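Local atomic coordinates of hypothetical protein Atu2648 (Agrobacterium tumefaciens str. C58, PDB entry 1ZCE), a protein that is of unknown function but adopts the EVE fold, related to PUA and ASCH domains, and so may bind RNA or modified nucleic acid bases. Residues A[2-10]-A[120-130]; A[43-51]-A[139-147]. One frame throughout, in Å; residues are numbered along the deposited sequence.

Interaction 1: A[2-10]-A[120-130]; sequences ANYWLYKSE and LSVQPVTEEEY
Tyr4 and Tyr130 stack face to face, their ring centroids 4.2 Å apart and their planes inclined by 25°. The CD1 side of Tyr4 lies over the centre of the Tyr130 ring, and the closest pair is Tyr4 CE1 to Tyr130 CE1 at 3.4 Å. Tyr130 gets there with CG anti to its backbone N (chi1 176°). At the edge of the Tyr4 ring, in its plane, a water joins the Tyr4 hydroxyl to Glu127 OE1; that hydroxyl also bonds Ser145 N. Gln123 O sits at the edge of the Trp5 indole, 3.5 Å from Trp5 CE3. Leu6 and Gln123 exchange the paired backbone bonds of an antiparallel bridge, Gln123 N to Leu6 O being nearly straight (170°). Lys8 N adds a bond to Ser121 O, while Val125 CG2 packs 3.7 Å from Leu6 CB. At the start of the helix, with Thr126 as N-cap, Thr126 and Glu129 form a capping box: Thr126 OG1 accepts from Glu129 N, and Glu129 OE2 from Thr126 N. Strand 122-125 closes one edge of the mixed sheet beside strand 4-9, whose other neighbour is strand 49-54; helix 127-136 turns Tyr130 between Tyr4 and Phe51, and Leu114 of helix 113-116 packs on Leu6.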
ATOM      1  N   ALA A   2      -6.929  13.010  -6.663  1.00 14.42           N
ATOM      2  CA  ALA A   2      -5.871  11.964  -6.699  1.00 12.19           C
ATOM      3  C   ALA A   2      -6.207  10.848  -5.720  1.00 10.75           C
ATOM      4  O   ALA A   2      -6.745  11.098  -4.642  1.00 11.21           O
ATOM      5  CB  ALA A   2      -4.522  12.578  -6.351  1.00 13.55           C
ATOM      6  N   ASN A   3      -5.884   9.615  -6.103  1.00  8.51           N
ATOM      7  CA  ASN A   3      -6.161   8.457  -5.260  1.00  6.40           C
ATOM      8  C   ASN A   3      -4.918   7.916  -4.567  1.00  6.01           C
ATOM      9  O   ASN A   3      -3.845   7.827  -5.165  1.00  5.46           O
ATOM     10  CB  ASN A   3      -6.814   7.348  -6.089  1.00  7.49           C
ATOM     11  CG  ASN A   3      -8.123   7.787  -6.715  1.00  7.36           C
ATOM     12  OD1 ASN A   3      -8.952   8.413  -6.062  1.00  9.64           O
ATOM     13  ND2 ASN A   3      -8.317   7.452  -7.984  1.00  8.18           N
ATOM     14  N   TYR A   4      -5.088   7.557  -3.297  1.00  4.66           N
ATOM     15  CA  TYR A   4      -4.017   7.013  -2.466  1.00  4.49           C
ATOM     16  C   TYR A   4      -4.425   5.638  -1.958  1.00  3.52           C
ATOM     17  O   TYR A   4      -5.614   5.349  -1.821  1.00  4.02           O
ATOM     18  CB  TYR A   4      -3.724   7.970  -1.311  1.00  4.89           C
ATOM     19  CG  TYR A   4      -3.140   9.269  -1.805  1.00  4.75           C
ATOM     20  CD1 TYR A   4      -1.769   9.401  -2.002  1.00  4.43           C
ATOM     21  CD2 TYR A   4      -3.964  10.335  -2.173  1.00  5.61           C
ATOM     22  CE1 TYR A   4      -1.229  10.554  -2.555  1.00  5.90           C
ATOM     23  CE2 TYR A   4      -3.429  11.499  -2.731  1.00  6.65           C
ATOM     24  CZ  TYR A   4      -2.063  11.595  -2.920  1.00  5.73           C
ATOM     25  OH  TYR A   4      -1.516  12.720  -3.493  1.00  8.48           O
ATOM     26  N   TRP A   5      -3.435   4.800  -1.669  1.00  4.15           N
ATOM     27  CA  TRP A   5      -3.703   3.428  -1.269  1.00  4.16           C
ATOM     28  C   TRP A   5      -2.805   2.910  -0.155  1.00  3.57           C
ATOM     29  O   TRP A   5      -1.884   3.595   0.291  1.00  3.05           O
ATOM     30  CB  TRP A   5      -3.529   2.531  -2.498  1.00  4.20           C
ATOM     31  CG  TRP A   5      -4.187   3.079  -3.728  1.00  3.84           C
ATOM     32  CD1 TRP A   5      -3.627   3.883  -4.688  1.00  4.47           C
ATOM     33  CD2 TRP A   5      -5.545   2.891  -4.109  1.00  3.43           C
ATOM     34  NE1 TRP A   5      -4.564   4.203  -5.644  1.00  4.86           N
ATOM     35  CE2 TRP A   5      -5.756   3.605  -5.311  1.00  4.80           C
ATOM     36  CE3 TRP A   5      -6.617   2.184  -3.548  1.00  4.63           C
ATOM     37  CZ2 TRP A   5      -6.996   3.631  -5.965  1.00  4.46           C
ATOM     38  CZ3 TRP A   5      -7.846   2.208  -4.190  1.00  4.42           C
ATOM     39  CH2 TRP A   5      -8.027   2.927  -5.387  1.00  4.69           C
ATOM     40  N   LEU A   6      -3.093   1.692   0.296  1.00  2.98           N
ATOM     41  CA  LEU A   6      -2.283   1.028   1.313  1.00  3.11           C
ATOM     42  C   LEU A   6      -2.195  -0.453   0.958  1.00  3.38           C
ATOM     43  O   LEU A   6      -3.192  -1.075   0.591  1.00  3.52           O
ATOM     44  CB  LEU A   6      -2.863   1.211   2.725  1.00  4.19           C
ATOM     45  CG  LEU A   6      -2.072   0.542   3.865  1.00  3.63           C
ATOM     46  CD1 LEU A   6      -2.162   1.377   5.143  1.00  4.59           C
ATOM     47  CD2 LEU A   6      -2.588  -0.870   4.101  1.00  4.81           C
ATOM     48  N   TYR A   7      -0.984  -0.996   1.053  1.00  3.24           N
ATOM     49  CA  TYR A   7      -0.720  -2.396   0.741  1.00  4.06           C
ATOM     50  C   TYR A   7      -0.163  -3.087   1.974  1.00  4.66           C
ATOM     51  O   TYR A   7       0.848  -2.653   2.531  1.00  5.56           O
ATOM     52  CB  TYR A   7       0.314  -2.524  -0.389  1.00  5.01           C
ATOM     53  CG  TYR A   7       0.061  -1.636  -1.581  1.00  5.27           C
ATOM     54  CD1 TYR A   7       0.341  -0.272  -1.526  1.00  5.43           C
ATOM     55  CD2 TYR A   7      -0.486  -2.148  -2.756  1.00  6.08           C
ATOM     56  CE1 TYR A   7       0.076   0.564  -2.605  1.00  7.31           C
ATOM     57  CE2 TYR A   7      -0.757  -1.315  -3.842  1.00  7.18           C
ATOM     58  CZ  TYR A   7      -0.475   0.039  -3.756  1.00  7.60           C
ATOM     59  OH  TYR A   7      -0.772   0.885  -4.803  1.00  8.70           O
ATOM     60  N   LYS A   8      -0.827  -4.149   2.411  1.00  4.82           N
ATOM     61  CA  LYS A   8      -0.348  -4.906   3.559  1.00  5.72           C
ATOM     62  C   LYS A   8       0.634  -5.965   3.061  1.00  6.09           C
ATOM     63  O   LYS A   8       0.389  -6.630   2.049  1.00  7.28           O
ATOM     64  CB  LYS A   8      -1.507  -5.598   4.278  1.00  6.25           C
ATOM     65  CG  LYS A   8      -2.499  -4.665   4.942  1.00  7.89           C
ATOM     66  CD  LYS A   8      -3.453  -5.454   5.829  1.00 11.05           C
ATOM     67  CE  LYS A   8      -4.361  -4.542   6.635  1.00 11.88           C
ATOM     68  NZ  LYS A   8      -5.237  -5.319   7.563  1.00 14.42           N
ATOM     69  N   SER A   9       1.746  -6.122   3.767  1.00  5.36           N
ATOM     70  CA  SER A   9       2.746  -7.115   3.395  1.00  7.04           C
ATOM     71  C   SER A   9       3.358  -7.667   4.679  1.00  6.69           C
ATOM     72  O   SER A   9       3.769  -6.904   5.551  1.00  6.37           O
ATOM     73  CB  SER A   9       3.828  -6.470   2.527  1.00  7.19           C
ATOM     74  OG  SER A   9       4.683  -7.441   1.941  1.00  8.51           O
ATOM     75  N   GLU A  10       3.398  -8.989   4.809  1.00  6.64           N
ATOM     76  CA  GLU A  10       3.979  -9.610   5.996  1.00  6.82           C
ATOM     77  C   GLU A  10       5.484  -9.623   5.793  1.00  7.06           C
ATOM     78  O   GLU A  10       5.980 -10.252   4.863  1.00  7.68           O
ATOM     79  CB  GLU A  10       3.446 -11.030   6.161  1.00  9.65           C
ATOM     80  CG  GLU A  10       1.943 -11.078   6.323  1.00 12.36           C
ATOM     81  CD  GLU A  10       1.419 -12.479   6.547  1.00 15.11           C
ATOM     82  OE1 GLU A  10       0.188 -12.625   6.692  1.00 17.85           O
ATOM     83  OE2 GLU A  10       2.231 -13.428   6.578  1.00 17.07           O
ATOM     84  N   LEU A 120      -9.031  -6.745   4.381  1.00 13.05           N
ATOM     85  CA  LEU A 120      -8.643  -6.126   3.121  1.00  9.54           C
ATOM     86  C   LEU A 120      -7.133  -5.890   3.078  1.00  8.18           C
ATOM     87  O   LEU A 120      -6.607  -5.101   3.863  1.00  8.20           O
ATOM     88  CB  LEU A 120      -9.390  -4.810   2.959  1.00 10.91           C
ATOM     89  CG  LEU A 120      -9.307  -4.211   1.561  1.00 10.46           C
ATOM     90  CD1 LEU A 120      -9.966  -5.152   0.558  1.00 11.10           C
ATOM     91  CD2 LEU A 120      -9.997  -2.858   1.550  1.00 12.81           C
ATOM     92  N   SER A 121      -6.443  -6.557   2.153  1.00  6.55           N
ATOM     93  CA  SER A 121      -4.985  -6.438   2.042  1.00  6.71           C
ATOM     94  C   SER A 121      -4.512  -5.260   1.196  1.00  5.13           C
ATOM     95  O   SER A 121      -3.353  -4.853   1.292  1.00  5.63           O
ATOM     96  CB  SER A 121      -4.386  -7.736   1.488  1.00  9.51           C
ATOM     97  OG  SER A 121      -4.702  -7.901   0.117  1.00 12.11           O
ATOM     98  N   VAL A 122      -5.397  -4.737   0.352  1.00  3.95           N
ATOM     99  CA  VAL A 122      -5.091  -3.584  -0.498  1.00  4.36           C
ATOM    100  C   VAL A 122      -6.275  -2.659  -0.260  1.00  4.03           C
ATOM    101  O   VAL A 122      -7.423  -3.003  -0.567  1.00  5.04           O
ATOM    102  CB  VAL A 122      -4.990  -3.985  -1.974  1.00  3.15           C
ATOM    103  CG1 VAL A 122      -4.617  -2.770  -2.810  1.00  4.97           C
ATOM    104  CG2 VAL A 122      -3.956  -5.081  -2.141  1.00  5.14           C
ATOM    105  N   GLN A 123      -5.984  -1.481   0.283  1.00  4.15           N
ATOM    106  CA  GLN A 123      -7.031  -0.555   0.686  1.00  4.43           C
ATOM    107  C   GLN A 123      -6.940   0.875   0.190  1.00  4.92           C
ATOM    108  O   GLN A 123      -5.880   1.349  -0.214  1.00  4.67           O
ATOM    109  CB  GLN A 123      -7.055  -0.480   2.221  1.00  7.33           C
ATOM    110  CG  GLN A 123      -6.923  -1.812   2.943  1.00  7.48           C
ATOM    111  CD  GLN A 123      -6.672  -1.659   4.437  1.00  6.41           C
ATOM    112  OE1 GLN A 123      -6.827  -2.614   5.196  1.00  8.78           O
ATOM    113  NE2 GLN A 123      -6.271  -0.462   4.862  1.00  4.95           N
ATOM    114  N   PRO A 124      -8.076   1.583   0.208  1.00  5.78           N
ATOM    115  CA  PRO A 124      -8.054   2.977  -0.227  1.00  5.18           C
ATOM    116  C   PRO A 124      -7.601   3.782   0.998  1.00  5.02           C
ATOM    117  O   PRO A 124      -7.707   3.322   2.142  1.00  5.73           O
ATOM    118  CB  PRO A 124      -9.510   3.256  -0.589  1.00  6.25           C
ATOM    119  CG  PRO A 124     -10.255   2.394   0.366  1.00  8.47           C
ATOM    120  CD  PRO A 124      -9.459   1.101   0.378  1.00  5.65           C
ATOM    121  N   VAL A 125      -7.080   4.972   0.739  1.00  4.62           N
ATOM    122  CA  VAL A 125      -6.632   5.884   1.782  1.00  4.25           C
ATOM    123  C   VAL A 125      -7.079   7.250   1.285  1.00  3.99           C
ATOM    124  O   VAL A 125      -6.761   7.619   0.157  1.00  5.07           O
ATOM    125  CB  VAL A 125      -5.082   5.879   1.928  1.00  4.70           C
ATOM    126  CG1 VAL A 125      -4.649   6.935   2.938  1.00  5.06           C
ATOM    127  CG2 VAL A 125      -4.588   4.505   2.372  1.00  4.56           C
ATOM    128  N   THR A 126      -7.835   7.994   2.084  1.00  3.93           N
ATOM    129  CA  THR A 126      -8.265   9.312   1.633  1.00  5.58           C
ATOM    130  C   THR A 126      -7.043  10.223   1.593  1.00  5.26           C
ATOM    131  O   THR A 126      -6.027   9.942   2.235  1.00  5.49           O
ATOM    132  CB  THR A 126      -9.306   9.945   2.575  1.00  5.95           C
ATOM    133  OG1 THR A 126      -8.679  10.297   3.813  1.00  6.64           O
ATOM    134  CG2 THR A 126     -10.452   8.980   2.828  1.00  7.78           C
ATOM    135  N   GLU A 127      -7.132  11.311   0.836  1.00  5.84           N
ATOM    136  CA  GLU A 127      -6.013  12.240   0.742  1.00  6.90           C
ATOM    137  C   GLU A 127      -5.647  12.770   2.127  1.00  6.48           C
ATOM    138  O   GLU A 127      -4.471  12.870   2.468  1.00  6.25           O
ATOM    139  CB  GLU A 127      -6.361  13.403  -0.192  1.00  8.55           C
ATOM    140  CG  GLU A 127      -5.191  14.330  -0.491  1.00 12.57           C
ATOM    141  CD  GLU A 127      -5.542  15.420  -1.492  1.00 17.64           C
ATOM    142  OE1 GLU A 127      -4.645  16.218  -1.843  1.00 22.15           O
ATOM    143  OE2 GLU A 127      -6.712  15.479  -1.926  1.00 22.02           O
ATOM    144  N   GLU A 128      -6.656  13.110   2.923  1.00  6.28           N
ATOM    145  CA  GLU A 128      -6.414  13.622   4.266  1.00  6.30           C
ATOM    146  C   GLU A 128      -5.761  12.572   5.157  1.00  5.79           C
ATOM    147  O   GLU A 128      -4.891  12.895   5.966  1.00  5.66           O
ATOM    148  CB  GLU A 128      -7.722  14.120   4.890  1.00  7.33           C
ATOM    149  CG  GLU A 128      -8.079  15.538   4.465  1.00  9.36           C
ATOM    150  CD  GLU A 128      -7.177  16.568   5.130  1.00 11.34           C
ATOM    151  OE1 GLU A 128      -7.500  17.019   6.250  1.00 13.36           O
ATOM    152  OE2 GLU A 128      -6.130  16.908   4.545  1.00 11.47           O
ATOM    153  N   GLU A 129      -6.176  11.317   5.014  1.00  5.29           N
ATOM    154  CA  GLU A 129      -5.587  10.243   5.810  1.00  4.76           C
ATOM    155  C   GLU A 129      -4.125  10.071   5.406  1.00  4.06           C
ATOM    156  O   GLU A 129      -3.247   9.895   6.254  1.00  5.01           O
ATOM    157  CB  GLU A 129      -6.352   8.932   5.596  1.00  5.11           C
ATOM    158  CG  GLU A 129      -7.686   8.885   6.329  1.00  5.92           C
ATOM    159  CD  GLU A 129      -8.627   7.816   5.802  1.00  6.52           C
ATOM    160  OE1 GLU A 129      -9.749   7.704   6.342  1.00  8.36           O
ATOM    161  OE2 GLU A 129      -8.260   7.096   4.848  1.00  5.92           O
ATOM    162  N   TYR A 130      -3.867  10.134   4.105  1.00  3.38           N
ATOM    163  CA  TYR A 130      -2.514   9.992   3.594  1.00  3.79           C
ATOM    164  C   TYR A 130      -1.610  11.107   4.119  1.00  3.79           C
ATOM    165  O   TYR A 130      -0.509  10.851   4.605  1.00  4.59           O
ATOM    166  CB  TYR A 130      -2.535   9.995   2.061  1.00  4.85           C
ATOM    167  CG  TYR A 130      -1.170   9.959   1.408  1.00  5.28           C
ATOM    168  CD1 TYR A 130      -0.580  11.126   0.911  1.00  5.38           C
ATOM    169  CD2 TYR A 130      -0.478   8.755   1.256  1.00  4.48           C
ATOM    170  CE1 TYR A 130       0.653  11.094   0.269  1.00  5.21           C
ATOM    171  CE2 TYR A 130       0.763   8.715   0.618  1.00  5.81           C
ATOM    172  CZ  TYR A 130       1.317   9.887   0.129  1.00  5.79           C
ATOM    173  OH  TYR A 130       2.532   9.848  -0.512  1.00  6.13           O
TER
HETATM  174  O   HOH W   1      -7.731   8.163  -2.255  1.00  9.86           O
HETATM  175  O   HOH W   2      -3.119  14.827  -3.984  1.00 17.49           O
HETATM  176  O   HOH W   3      -1.452  -6.658   0.055  1.00  9.10           O
HETATM  177  O   HOH W   4      -6.326  -7.506   6.352  1.00 30.10           O

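Interaction 2: A[43-51]-A[139-147]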
ATOM      1  N   ALA A  43      -8.444  -0.093  -9.854  1.00  5.17           N
ATOM      2  CA  ALA A  43      -8.762   1.331  -9.842  1.00  6.64           C
ATOM      3  C   ALA A  43      -7.514   2.205  -9.805  1.00  5.78           C
ATOM      4  O   ALA A  43      -7.609   3.430  -9.883  1.00  7.75           O
ATOM      5  CB  ALA A  43      -9.644   1.648  -8.643  1.00  7.36           C
HETATM    6  N   MSE A  44      -6.347   1.576  -9.699  1.00  5.39           N
HETATM    7  CA  MSE A  44      -5.088   2.309  -9.620  1.00  4.85           C
HETATM    8  C   MSE A  44      -4.538   2.759 -10.961  1.00  5.59           C
HETATM    9  O   MSE A  44      -4.714   2.089 -11.980  1.00  6.12           O
HETATM   10  CB  MSE A  44      -4.033   1.461  -8.911  1.00  6.18           C
HETATM   11  CG  MSE A  44      -4.374   1.181  -7.462  1.00  5.24           C
HETATM   12 SE   MSE A  44      -3.151  -0.069  -6.668  1.00 11.63          SE
HETATM   13  CE  MSE A  44      -4.079  -0.301  -4.994  1.00  6.45           C
ATOM     14  N   LYS A  45      -3.867   3.904 -10.942  1.00  5.24           N
ATOM     15  CA  LYS A  45      -3.245   4.458 -12.132  1.00  6.18           C
ATOM     16  C   LYS A  45      -1.735   4.495 -11.918  1.00  6.26           C
ATOM     17  O   LYS A  45      -1.256   4.458 -10.783  1.00  6.22           O
ATOM     18  CB  LYS A  45      -3.763   5.876 -12.386  1.00  9.30           C
ATOM     19  CG  LYS A  45      -5.259   5.947 -12.642  1.00 11.63           C
ATOM     20  CD  LYS A  45      -5.710   7.362 -12.974  1.00 14.15           C
ATOM     21  CE  LYS A  45      -7.226   7.451 -13.077  1.00 15.08           C
ATOM     22  NZ  LYS A  45      -7.884   7.248 -11.761  1.00 15.23           N
ATOM     23  N   ILE A  46      -0.988   4.555 -13.015  1.00  6.73           N
ATOM     24  CA  ILE A  46       0.462   4.633 -12.928  1.00  6.83           C
ATOM     25  C   ILE A  46       0.803   5.875 -12.117  1.00  6.87           C
ATOM     26  O   ILE A  46       0.239   6.946 -12.346  1.00  6.87           O
ATOM     27  CB  ILE A  46       1.094   4.760 -14.333  1.00  7.49           C
ATOM     28  CG1 ILE A  46       0.861   3.474 -15.127  1.00  9.46           C
ATOM     29  CG2 ILE A  46       2.585   5.056 -14.222  1.00  9.58           C
ATOM     30  CD1 ILE A  46       1.436   2.235 -14.467  1.00  9.84           C
ATOM     31  N   GLY A  47       1.703   5.731 -11.152  1.00  6.53           N
ATOM     32  CA  GLY A  47       2.080   6.875 -10.346  1.00  7.26           C
ATOM     33  C   GLY A  47       1.310   7.038  -9.046  1.00  5.87           C
ATOM     34  O   GLY A  47       1.713   7.821  -8.187  1.00  6.66           O
ATOM     35  N   ASP A  48       0.195   6.327  -8.892  1.00  6.20           N
ATOM     36  CA  ASP A  48      -0.579   6.423  -7.653  1.00  5.94           C
ATOM     37  C   ASP A  48       0.326   6.023  -6.498  1.00  5.73           C
ATOM     38  O   ASP A  48       1.025   5.012  -6.573  1.00  5.46           O
ATOM     39  CB  ASP A  48      -1.792   5.492  -7.676  1.00  5.43           C
ATOM     40  CG  ASP A  48      -2.995   6.098  -8.381  1.00  6.05           C
ATOM     41  OD1 ASP A  48      -2.902   7.222  -8.915  1.00  7.02           O
ATOM     42  OD2 ASP A  48      -4.055   5.443  -8.398  1.00  5.84           O
ATOM     43  N   LYS A  49       0.296   6.817  -5.434  1.00  4.63           N
ATOM     44  CA  LYS A  49       1.121   6.576  -4.263  1.00  5.38           C
ATOM     45  C   LYS A  49       0.350   5.833  -3.184  1.00  4.62           C
ATOM     46  O   LYS A  49      -0.877   5.914  -3.103  1.00  4.48           O
ATOM     47  CB  LYS A  49       1.633   7.906  -3.714  1.00  5.72           C
ATOM     48  CG  LYS A  49       2.391   8.743  -4.733  1.00  6.37           C
ATOM     49  CD  LYS A  49       3.641   8.030  -5.227  1.00  7.65           C
ATOM     50  CE  LYS A  49       4.499   8.921  -6.125  1.00  6.03           C
ATOM     51  NZ  LYS A  49       3.797   9.376  -7.355  1.00  8.32           N
ATOM     52  N   GLY A  50       1.082   5.095  -2.359  1.00  5.62           N
ATOM     53  CA  GLY A  50       0.447   4.347  -1.297  1.00  5.70           C
ATOM     54  C   GLY A  50       1.413   3.969  -0.195  1.00  4.25           C
ATOM     55  O   GLY A  50       2.633   4.156  -0.308  1.00  7.31           O
ATOM     56  N   PHE A  51       0.855   3.433   0.882  1.00  3.98           N
ATOM     57  CA  PHE A  51       1.649   3.018   2.029  1.00  3.58           C
ATOM     58  C   PHE A  51       2.000   1.547   1.975  1.00  2.69           C
ATOM     59  O   PHE A  51       1.190   0.717   1.558  1.00  4.11           O
ATOM     60  CB  PHE A  51       0.894   3.269   3.336  1.00  4.01           C
ATOM     61  CG  PHE A  51       0.658   4.718   3.643  1.00  3.03           C
ATOM     62  CD1 PHE A  51       1.692   5.644   3.542  1.00  4.40           C
ATOM     63  CD2 PHE A  51      -0.586   5.150   4.078  1.00  3.71           C
ATOM     64  CE1 PHE A  51       1.489   6.981   3.875  1.00  4.04           C
ATOM     65  CE2 PHE A  51      -0.798   6.481   4.414  1.00  3.94           C
ATOM     66  CZ  PHE A  51       0.242   7.401   4.312  1.00  4.48           C
ATOM     67  N   LEU A 139       6.910  13.215   7.151  1.00  9.84           N
ATOM     68  CA  LEU A 139       6.881  13.698   5.772  1.00  9.10           C
ATOM     69  C   LEU A 139       5.886  14.837   5.572  1.00  9.98           C
ATOM     70  O   LEU A 139       4.686  14.603   5.412  1.00  9.90           O
ATOM     71  CB  LEU A 139       6.541  12.562   4.808  1.00 10.35           C
ATOM     72  CG  LEU A 139       7.635  11.531   4.532  1.00 11.30           C
ATOM     73  CD1 LEU A 139       7.114  10.501   3.544  1.00 11.46           C
ATOM     74  CD2 LEU A 139       8.874  12.225   3.968  1.00 12.68           C
ATOM     75  N   ALA A 140       6.399  16.065   5.570  1.00 10.47           N
ATOM     76  CA  ALA A 140       5.583  17.262   5.389  1.00 13.77           C
ATOM     77  C   ALA A 140       4.871  17.260   4.038  1.00 16.04           C
ATOM     78  O   ALA A 140       3.654  17.111   3.975  1.00 20.79           O
ATOM     79  CB  ALA A 140       6.456  18.501   5.520  1.00 14.89           C
ATOM     80  N   ASN A 141       5.637  17.432   2.963  1.00 14.92           N
ATOM     81  CA  ASN A 141       5.096  17.439   1.601  1.00 12.57           C
ATOM     82  C   ASN A 141       5.466  16.123   0.927  1.00 11.43           C
ATOM     83  O   ASN A 141       6.398  16.065   0.128  1.00 10.90           O
ATOM     84  CB  ASN A 141       5.675  18.604   0.792  1.00 14.23           C
ATOM     85  CG  ASN A 141       5.029  19.931   1.131  1.00 14.86           C
ATOM     86  OD1 ASN A 141       3.819  20.098   0.984  1.00 15.22           O
ATOM     87  ND2 ASN A 141       5.834  20.884   1.583  1.00 15.79           N
ATOM     88  N   PRO A 142       4.719  15.051   1.229  1.00  9.17           N
ATOM     89  CA  PRO A 142       4.959  13.719   0.670  1.00  8.28           C
ATOM     90  C   PRO A 142       4.679  13.573  -0.820  1.00  7.97           C
ATOM     91  O   PRO A 142       4.083  14.447  -1.448  1.00  8.19           O
ATOM     92  CB  PRO A 142       4.038  12.840   1.507  1.00  8.18           C
ATOM     93  CG  PRO A 142       2.853  13.724   1.697  1.00  7.77           C
ATOM     94  CD  PRO A 142       3.503  15.046   2.066  1.00  8.53           C
ATOM     95  N   PRO A 143       5.121  12.450  -1.407  1.00  7.90           N
ATOM     96  CA  PRO A 143       4.912  12.177  -2.832  1.00  8.70           C
ATOM     97  C   PRO A 143       3.416  12.241  -3.139  1.00  8.44           C
ATOM     98  O   PRO A 143       2.595  11.798  -2.335  1.00  8.51           O
ATOM     99  CB  PRO A 143       5.474  10.768  -2.992  1.00  9.55           C
ATOM    100  CG  PRO A 143       6.593  10.749  -1.995  1.00  9.99           C
ATOM    101  CD  PRO A 143       5.958  11.406  -0.790  1.00  8.75           C
ATOM    102  N   LYS A 144       3.063  12.778  -4.302  1.00  8.81           N
ATOM    103  CA  LYS A 144       1.660  12.909  -4.672  1.00  8.92           C
ATOM    104  C   LYS A 144       1.239  11.997  -5.824  1.00  8.25           C
ATOM    105  O   LYS A 144       2.050  11.642  -6.685  1.00  8.65           O
ATOM    106  CB  LYS A 144       1.356  14.369  -5.038  1.00 11.70           C
ATOM    107  CG  LYS A 144       1.753  15.375  -3.963  1.00 13.62           C
ATOM    108  CD  LYS A 144       0.924  15.212  -2.694  1.00 17.50           C
ATOM    109  CE  LYS A 144       1.463  16.081  -1.560  1.00 19.16           C
ATOM    110  NZ  LYS A 144       1.516  17.527  -1.925  1.00 23.56           N
ATOM    111  N   SER A 145      -0.034  11.608  -5.817  1.00  8.73           N
ATOM    112  CA  SER A 145      -0.597  10.770  -6.873  1.00  8.51           C
ATOM    113  C   SER A 145      -1.041  11.696  -8.002  1.00  9.59           C
ATOM    114  O   SER A 145      -1.332  12.873  -7.769  1.00 10.32           O
ATOM    115  CB  SER A 145      -1.816   9.994  -6.364  1.00  7.40           C
ATOM    116  OG  SER A 145      -1.443   8.969  -5.464  1.00  6.74           O
ATOM    117  N   PRO A 146      -1.105  11.177  -9.239  1.00 11.35           N
ATOM    118  CA  PRO A 146      -1.521  11.984 -10.390  1.00 12.91           C
ATOM    119  C   PRO A 146      -2.980  12.431 -10.300  1.00 15.09           C
ATOM    120  O   PRO A 146      -3.836  11.691  -9.816  1.00 14.63           O
ATOM    121  CB  PRO A 146      -1.267  11.050 -11.569  1.00 13.08           C
ATOM    122  CG  PRO A 146      -1.515   9.695 -10.974  1.00 12.60           C
ATOM    123  CD  PRO A 146      -0.798   9.796  -9.650  1.00 11.47           C
ATOM    124  N   ASP A 147      -3.253  13.645 -10.765  1.00 18.04           N
ATOM    125  CA  ASP A 147      -4.605  14.190 -10.735  1.00 21.96           C
ATOM    126  C   ASP A 147      -5.454  13.615 -11.864  1.00 23.05           C
ATOM    127  O   ASP A 147      -4.878  12.966 -12.763  1.00 24.48           O
ATOM    128  CB  ASP A 147      -4.559  15.714 -10.857  1.00 23.46           C
ATOM    129  CG  ASP A 147      -3.819  16.366  -9.708  1.00 25.28           C
ATOM    130  OD1 ASP A 147      -4.285  16.241  -8.555  1.00 26.89           O
ATOM    131  OD2 ASP A 147      -2.771  17.002  -9.956  1.00 27.01           O
TER
HETATM  132  O   HOH W   5      -4.693   9.309  -8.733  1.00  9.58           O
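Lys49 and Ser145 form the tight centre of this contact. The bond from Lys49 N to Ser145 OG is 2.8 Å long and almost straight at 178°; the same hydroxyl also bonds Asn3 O, so it joins the backbone just before strand 4-9 to the start of strand 49-54. The Lys49 side chain, bent at chi2 (-62°) and chi4, folds back until NZ reaches two carbonyls, Gly47 O within its own segment at 2.7 Å and Lys144 O across the contact at 2.9 Å. It meets Gly47 O in the carbonyl plane but Lys144 O from above it. Further back along the chain, Lys49 CE rests on Pro143 CB at 3.8 Å. Pro146 lies with CD 3.4 Å from Asp48 OD1 and CG 3.5 Å from Ile46 O. The solvent side is looser: exposed Lys144 points away from segment 43-51, and a water enters between Asp48 OD1 and Pro146 O. Asp48 OD2 instead accepts from Lys45 N, bracing the type II turn of 45-48, and from Trp5 NE1. The C-terminal tail, coming after helix 127-136, runs past the start of strand 49-54, which lies between strands 4-9 and 60-73; Pro143 also packs on Ile64 and Val91 of strands 60-73 and 84-99.

From the N terminus, strand 4-9 comes first, and segment 43-51 follows and leads into the strand beside it. Segment 120-130 then returns to the far side of strand 4-9, so interaction 1 closes a loop with 109 residues between its segments. The tail 139-147 comes back last to segment 43-51, and interaction 2 closes a loop with 87 residues between. The segments alternate along the chain, so the two loops cross rather than nest. Where they meet, Tyr130 OH bonds Pro143 O, and the selenomethionine at Met44 packs against Tyr7 and Val122. Together they tie both chain ends and helix 127-136 to the end of the sheet formed by strands 122-125, 4-9 and 49-54.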